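Local coordinates for PhiH1 repressor-like protein (Haloarcula marismortui ATCC 43049, PDB 3B73) that is of unknown function but, as a winged-helix-turn-helix protein resembling the repressor of phage PhiH1, probably binds DNA and regulates transcription, at residues B[6-11]-B[82-86]; B[18-22]-B[53-59]. All blocks are in the same frame, centred on the assembly; numbering follows the deposited sequence.

Contact 2 lies at the heart of the winged-helix domain, where 18-22 of helix 13-25 meets 53-59, and contact 1 ties the loop before that helix to the turn of a C-terminal hairpin. Along the chain contact 2 is nested within the loop that contact 1 closes, and their centres are about 12 Å apart. W10 joins them: its ring stacks on H56, with CZ2 of W10 3.3 Å from CG of H56, and its CH2 also packs against L53 and L58. A weak hydrogen bond, E86 OE2 to H56 ND1 at 3.1 Å, adds a polar link. Both contacts also touch the second subunit.

Contact 1: residues B[6-11]-B[82-86]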
loop_
_atom_site.group_PDB
_atom_site.type_symbol
_atom_site.label_atom_id
_atom_site.label_comp_id
_atom_site.label_asym_id
_atom_site.label_seq_id
_atom_site.Cartn_x
_atom_site.Cartn_y
_atom_site.Cartn_z
ATOM N N GLN B 6 -7.925 -1.561 5.376
ATOM C CA GLN B 6 -8.642 -0.297 5.508
ATOM C C GLN B 6 -7.610 0.767 5.843
ATOM O O GLN B 6 -7.359 1.010 7.025
ATOM C CB GLN B 6 -9.625 -0.362 6.687
ATOM C CG GLN B 6 -11.040 -0.608 6.330
ATOM C CD GLN B 6 -11.577 0.403 5.347
ATOM O OE1 GLN B 6 -12.363 0.038 4.500
ATOM N NE2 GLN B 6 -11.150 1.679 5.446
ATOM N N SER B 7 -7.013 1.390 4.832
ATOM C CA SER B 7 -5.934 2.362 5.075
ATOM C C SER B 7 -6.453 3.711 5.572
ATOM O O SER B 7 -7.617 4.045 5.386
ATOM C CB SER B 7 -5.124 2.597 3.801
ATOM O OG SER B 7 -4.394 1.445 3.428
ATOM N N GLY B 8 -5.568 4.471 6.201
ATOM C CA GLY B 8 -5.875 5.812 6.658
ATOM C C GLY B 8 -5.369 6.844 5.667
ATOM O O GLY B 8 -4.424 6.593 4.918
ATOM N N SER B 9 -6.003 8.012 5.665
ATOM C CA SER B 9 -5.698 9.060 4.691
ATOM C C SER B 9 -4.298 9.648 4.881
ATOM O O SER B 9 -3.758 10.288 3.981
ATOM C CB SER B 9 -6.790 10.160 4.703
ATOM O OG SER B 9 -6.915 10.788 5.973
ATOM N N TRP B 10 -3.712 9.417 6.054
ATOM C CA TRP B 10 -2.367 9.894 6.369
ATOM C C TRP B 10 -1.260 8.927 5.913
ATOM O O TRP B 10 -0.085 9.212 6.100
ATOM C CB TRP B 10 -2.233 10.079 7.874
ATOM C CG TRP B 10 -2.589 8.826 8.617
ATOM C CD1 TRP B 10 -3.828 8.456 9.057
ATOM C CD2 TRP B 10 -1.698 7.767 8.981
ATOM N NE1 TRP B 10 -3.766 7.221 9.661
ATOM C CE2 TRP B 10 -2.470 6.779 9.635
ATOM C CE3 TRP B 10 -0.311 7.552 8.819
ATOM C CZ2 TRP B 10 -1.910 5.595 10.137
ATOM C CZ3 TRP B 10 0.248 6.362 9.323
ATOM C CH2 TRP B 10 -0.555 5.399 9.964
HETATM N N MSE B 11 -1.626 7.792 5.328
HETATM C CA MSE B 11 -0.618 6.786 5.005
HETATM C C MSE B 11 -0.015 6.990 3.631
HETATM O O MSE B 11 -0.619 7.603 2.756
HETATM C CB MSE B 11 -1.178 5.362 5.130
HETATM C CG MSE B 11 -1.612 4.981 6.520
HETATM SE SE MSE B 11 -2.278 3.149 6.534
HETATM C CE MSE B 11 -0.612 2.266 6.378
ATOM N N ASP B 82 -9.110 -0.601 11.067
ATOM C CA ASP B 82 -9.308 0.539 10.191
ATOM C C ASP B 82 -8.312 1.613 10.635
ATOM O O ASP B 82 -8.473 2.240 11.695
ATOM C CB ASP B 82 -10.771 1.026 10.324
ATOM C CG ASP B 82 -11.078 2.272 9.473
ATOM O OD1 ASP B 82 -10.164 3.083 9.146
ATOM O OD2 ASP B 82 -12.267 2.439 9.141
ATOM N N ALA B 83 -7.261 1.803 9.849
ATOM C CA ALA B 83 -6.192 2.715 10.267
ATOM C C ALA B 83 -6.558 4.196 10.094
ATOM O O ALA B 83 -5.828 5.068 10.562
ATOM C CB ALA B 83 -4.903 2.401 9.531
ATOM N N GLY B 84 -7.668 4.458 9.399
ATOM C CA GLY B 84 -8.247 5.799 9.296
ATOM C C GLY B 84 -9.103 6.163 10.512
ATOM O O GLY B 84 -8.832 7.150 11.200
ATOM N N LYS B 85 -10.139 5.370 10.790
ATOM C CA LYS B 85 -10.982 5.619 11.971
ATOM C C LYS B 85 -10.254 5.260 13.260
ATOM O O LYS B 85 -10.578 5.785 14.317
ATOM C CB LYS B 85 -12.316 4.855 11.889
ATOM C CG LYS B 85 -13.261 5.273 10.751
ATOM C CD LYS B 85 -14.616 4.543 10.886
ATOM C CE LYS B 85 -15.771 5.224 10.137
ATOM N NZ LYS B 85 -15.604 5.107 8.674
ATOM N N GLU B 86 -9.265 4.369 13.159
ATOM C CA GLU B 86 -8.477 3.916 14.308
ATOM C C GLU B 86 -9.322 3.110 15.292
ATOM O O GLU B 86 -9.405 3.396 16.480
ATOM C CB GLU B 86 -7.718 5.074 14.975
ATOM C CG GLU B 86 -6.928 5.928 13.953
ATOM C CD GLU B 86 -6.091 7.034 14.597
ATOM O OE1 GLU B 86 -6.096 7.152 15.842
ATOM O OE2 GLU B 86 -5.431 7.793 13.851
HETATM O O HOH W 1 -10.398 4.323 6.705
#
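With its first torsion at 55°, W10 carries its indole between its own backbone N and carbonyl carbon, and this brings NE1 to the carbonyl of A83. The hydrogen bond from W10 NE1 to A83 O is 3.1 Å long; the acceptor sits at the indole edge, in the ring plane, while the donor stands 37° out of the carbonyl plane. CG of M11, a selenomethionine, lies over the rim of one indole face, and its SE rests 4.1 Å from CB of A83. A second bond, from A83 N to Q6 O at 2.9 Å, is nearly collinear with that carbonyl, so A83 is gripped through both its N and its O. Next to it the backbones come very close, G8 CA lying 3.5 Å from G84 N, beside A83 O and W10 NE1, where G8 has no CB to intrude.

The hairpin of strands 81-82 and 87-88 turns here, and D82 supplies an Asx motif: its OD1 accepts from K85 N at 2.8 Å, met from above the carboxylate plane, and weakly from G84 N. A water donates to both D82 OD1 and S7 O, bridging the segments. With an alanine at D82, K85 N would probably be left without its side-chain acceptor, and the water would keep S7 O but lose its link across the segments. The Q6 side chain crosses that of D82, its CB 3.6 Å from D82 CA and its amide plane turned 42° from the carboxylate. S7, whose CB points away from 82-86, hydrogen-bonds through OG to Y76 of helix 71-77 and to R17 of the second subunit.

Contact 2: residues B[18-22]-B[53-59]; sequences ILEII and LADHDLL
This is a contact of aliphatic side chains in the core of the winged-helix domain, its centre about 2 Å from the centre of the chain, between the middle of helix 13-25 and the place where helix 43-55 ends and turns into strand 59-62. No hydrogen bond crosses it. L19 makes the broadest contact by reaching between three leucines with its two methyls. Its CD1 meets CD2 of L53 at 4.0 Å, whereas CD2 lies 3.7 Å from CD2 of L59 and also touches the backbone O and CB of L58. One turn on, I22 and L59 approach tip to tip, CD1 of I22 standing 3.8 Å from CD1 of L59. On I18 it is the CG2 branch, anti to the backbone N, that reaches the leucines, at 4.0 Å from CD1 of L53.

A Schellman motif ends helix 43-55 here: L58 N bonds to L53 O at 2.9 Å and D57 N to A54 O, with D57 at positive phi as the C-prime residue. The chain beyond it brings L58 and L59 alongside L53, facing helix 13-25.

Around this cluster, L50 of helix 43-55 packs on I18, I22 and L59, and L33 of helix 30-34 covers I18. Helix 71-77 closes over L19 through Y76 and L77, while L58 pairs by backbone hydrogen bonds with T70, just beyond strand 66-69.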
loop_
_atom_site.group_PDB
_atom_site.type_symbol
_atom_site.label_atom_id
_atom_site.label_comp_id
_atom_site.label_asym_id
_atom_site.label_seq_id
_atom_site.Cartn_x
_atom_site.Cartn_y
_atom_site.Cartn_z
ATOM N N ILE B 18 6.869 -0.935 5.028
ATOM C CA ILE B 18 7.551 -1.004 6.307
ATOM C C ILE B 18 6.832 -1.969 7.236
ATOM O O ILE B 18 7.471 -2.794 7.872
ATOM C CB ILE B 18 7.652 0.360 6.957
ATOM C CG1 ILE B 18 8.567 1.252 6.115
ATOM C CG2 ILE B 18 8.122 0.212 8.396
ATOM C CD1 ILE B 18 8.402 2.682 6.403
ATOM N N LEU B 19 5.506 -1.877 7.323
ATOM C CA LEU B 19 4.789 -2.793 8.210
ATOM C C LEU B 19 5.026 -4.255 7.822
ATOM O O LEU B 19 5.247 -5.101 8.680
ATOM C CB LEU B 19 3.292 -2.487 8.255
ATOM C CG LEU B 19 2.921 -1.282 9.105
ATOM C CD1 LEU B 19 1.496 -0.896 8.817
ATOM C CD2 LEU B 19 3.138 -1.565 10.612
ATOM N N GLU B 20 4.998 -4.535 6.523
ATOM C CA GLU B 20 5.176 -5.890 5.998
ATOM C C GLU B 20 6.570 -6.425 6.322
ATOM O O GLU B 20 6.740 -7.592 6.672
ATOM C CB GLU B 20 4.925 -5.922 4.480
ATOM C CG GLU B 20 3.444 -5.727 4.128
ATOM C CD GLU B 20 3.202 -5.312 2.680
ATOM O OE1 GLU B 20 2.017 -5.233 2.302
ATOM O OE2 GLU B 20 4.172 -5.064 1.918
ATOM N N ILE B 21 7.565 -5.557 6.230
ATOM C CA ILE B 21 8.931 -5.969 6.488
ATOM C C ILE B 21 9.132 -6.241 7.967
ATOM O O ILE B 21 9.730 -7.245 8.351
ATOM C CB ILE B 21 9.945 -4.929 5.985
ATOM C CG1 ILE B 21 10.096 -5.052 4.464
ATOM C CG2 ILE B 21 11.291 -5.134 6.663
ATOM C CD1 ILE B 21 10.666 -3.786 3.790
ATOM N N ILE B 22 8.624 -5.361 8.808
ATOM C CA ILE B 22 8.782 -5.573 10.233
ATOM C C ILE B 22 7.979 -6.807 10.680
ATOM O O ILE B 22 8.429 -7.568 11.522
ATOM C CB ILE B 22 8.392 -4.317 11.020
ATOM C CG1 ILE B 22 9.409 -3.205 10.729
ATOM C CG2 ILE B 22 8.306 -4.623 12.520
ATOM C CD1 ILE B 22 9.133 -1.922 11.487
ATOM N N LEU B 53 4.009 5.730 12.052
ATOM C CA LEU B 53 3.388 4.455 12.363
ATOM C C LEU B 53 3.282 4.241 13.871
ATOM O O LEU B 53 2.279 3.697 14.350
ATOM C CB LEU B 53 4.145 3.309 11.671
ATOM C CG LEU B 53 3.958 3.364 10.148
ATOM C CD1 LEU B 53 5.094 2.689 9.377
ATOM C CD2 LEU B 53 2.588 2.839 9.760
ATOM N N ALA B 54 4.300 4.680 14.618
ATOM C CA ALA B 54 4.290 4.530 16.074
ATOM C C ALA B 54 3.250 5.447 16.710
ATOM O O ALA B 54 2.564 5.057 17.669
ATOM C CB ALA B 54 5.675 4.779 16.670
ATOM N N ASP B 55 3.119 6.656 16.168
ATOM C CA ASP B 55 2.103 7.597 16.646
ATOM C C ASP B 55 0.735 6.995 16.495
ATOM O O ASP B 55 -0.146 7.237 17.326
ATOM C CB ASP B 55 2.175 8.920 15.876
ATOM C CG ASP B 55 3.462 9.699 16.173
ATOM O OD1 ASP B 55 4.133 9.372 17.176
ATOM O OD2 ASP B 55 3.794 10.640 15.414
ATOM N N HIS B 56 0.557 6.217 15.428
ATOM C CA HIS B 56 -0.733 5.593 15.147
ATOM C C HIS B 56 -0.827 4.189 15.731
ATOM O O HIS B 56 -1.743 3.438 15.416
ATOM C CB HIS B 56 -1.009 5.598 13.646
ATOM C CG HIS B 56 -1.221 6.968 13.091
ATOM N ND1 HIS B 56 -2.477 7.507 12.903
ATOM C CD2 HIS B 56 -0.342 7.925 12.707
ATOM C CE1 HIS B 56 -2.361 8.729 12.418
ATOM N NE2 HIS B 56 -1.077 9.006 12.284
ATOM N N ASP B 57 0.133 3.852 16.587
ATOM C CA ASP B 57 0.128 2.594 17.325
ATOM C C ASP B 57 0.091 1.357 16.430
ATOM O O ASP B 57 -0.385 0.313 16.837
ATOM C CB ASP B 57 -1.027 2.567 18.336
ATOM C CG ASP B 57 -0.619 3.105 19.703
ATOM O OD1 ASP B 57 -0.053 4.222 19.794
ATOM O OD2 ASP B 57 -0.867 2.393 20.698
ATOM N N LEU B 58 0.620 1.478 15.220
ATOM C CA LEU B 58 0.810 0.335 14.348
ATOM C C LEU B 58 2.187 -0.267 14.585
ATOM O O LEU B 58 2.433 -1.443 14.279
ATOM C CB LEU B 58 0.653 0.772 12.902
ATOM C CG LEU B 58 -0.741 1.338 12.633
ATOM C CD1 LEU B 58 -0.984 1.541 11.131
ATOM C CD2 LEU B 58 -1.826 0.434 13.236
ATOM N N LEU B 59 3.082 0.563 15.119
ATOM C CA LEU B 59 4.389 0.132 15.582
ATOM C C LEU B 59 4.569 0.648 17.002
ATOM O O LEU B 59 3.804 1.491 17.449
ATOM C CB LEU B 59 5.494 0.704 14.707
ATOM C CG LEU B 59 5.596 0.171 13.279
ATOM C CD1 LEU B 59 6.755 0.835 12.560
ATOM C CD2 LEU B 59 5.743 -1.360 13.243
#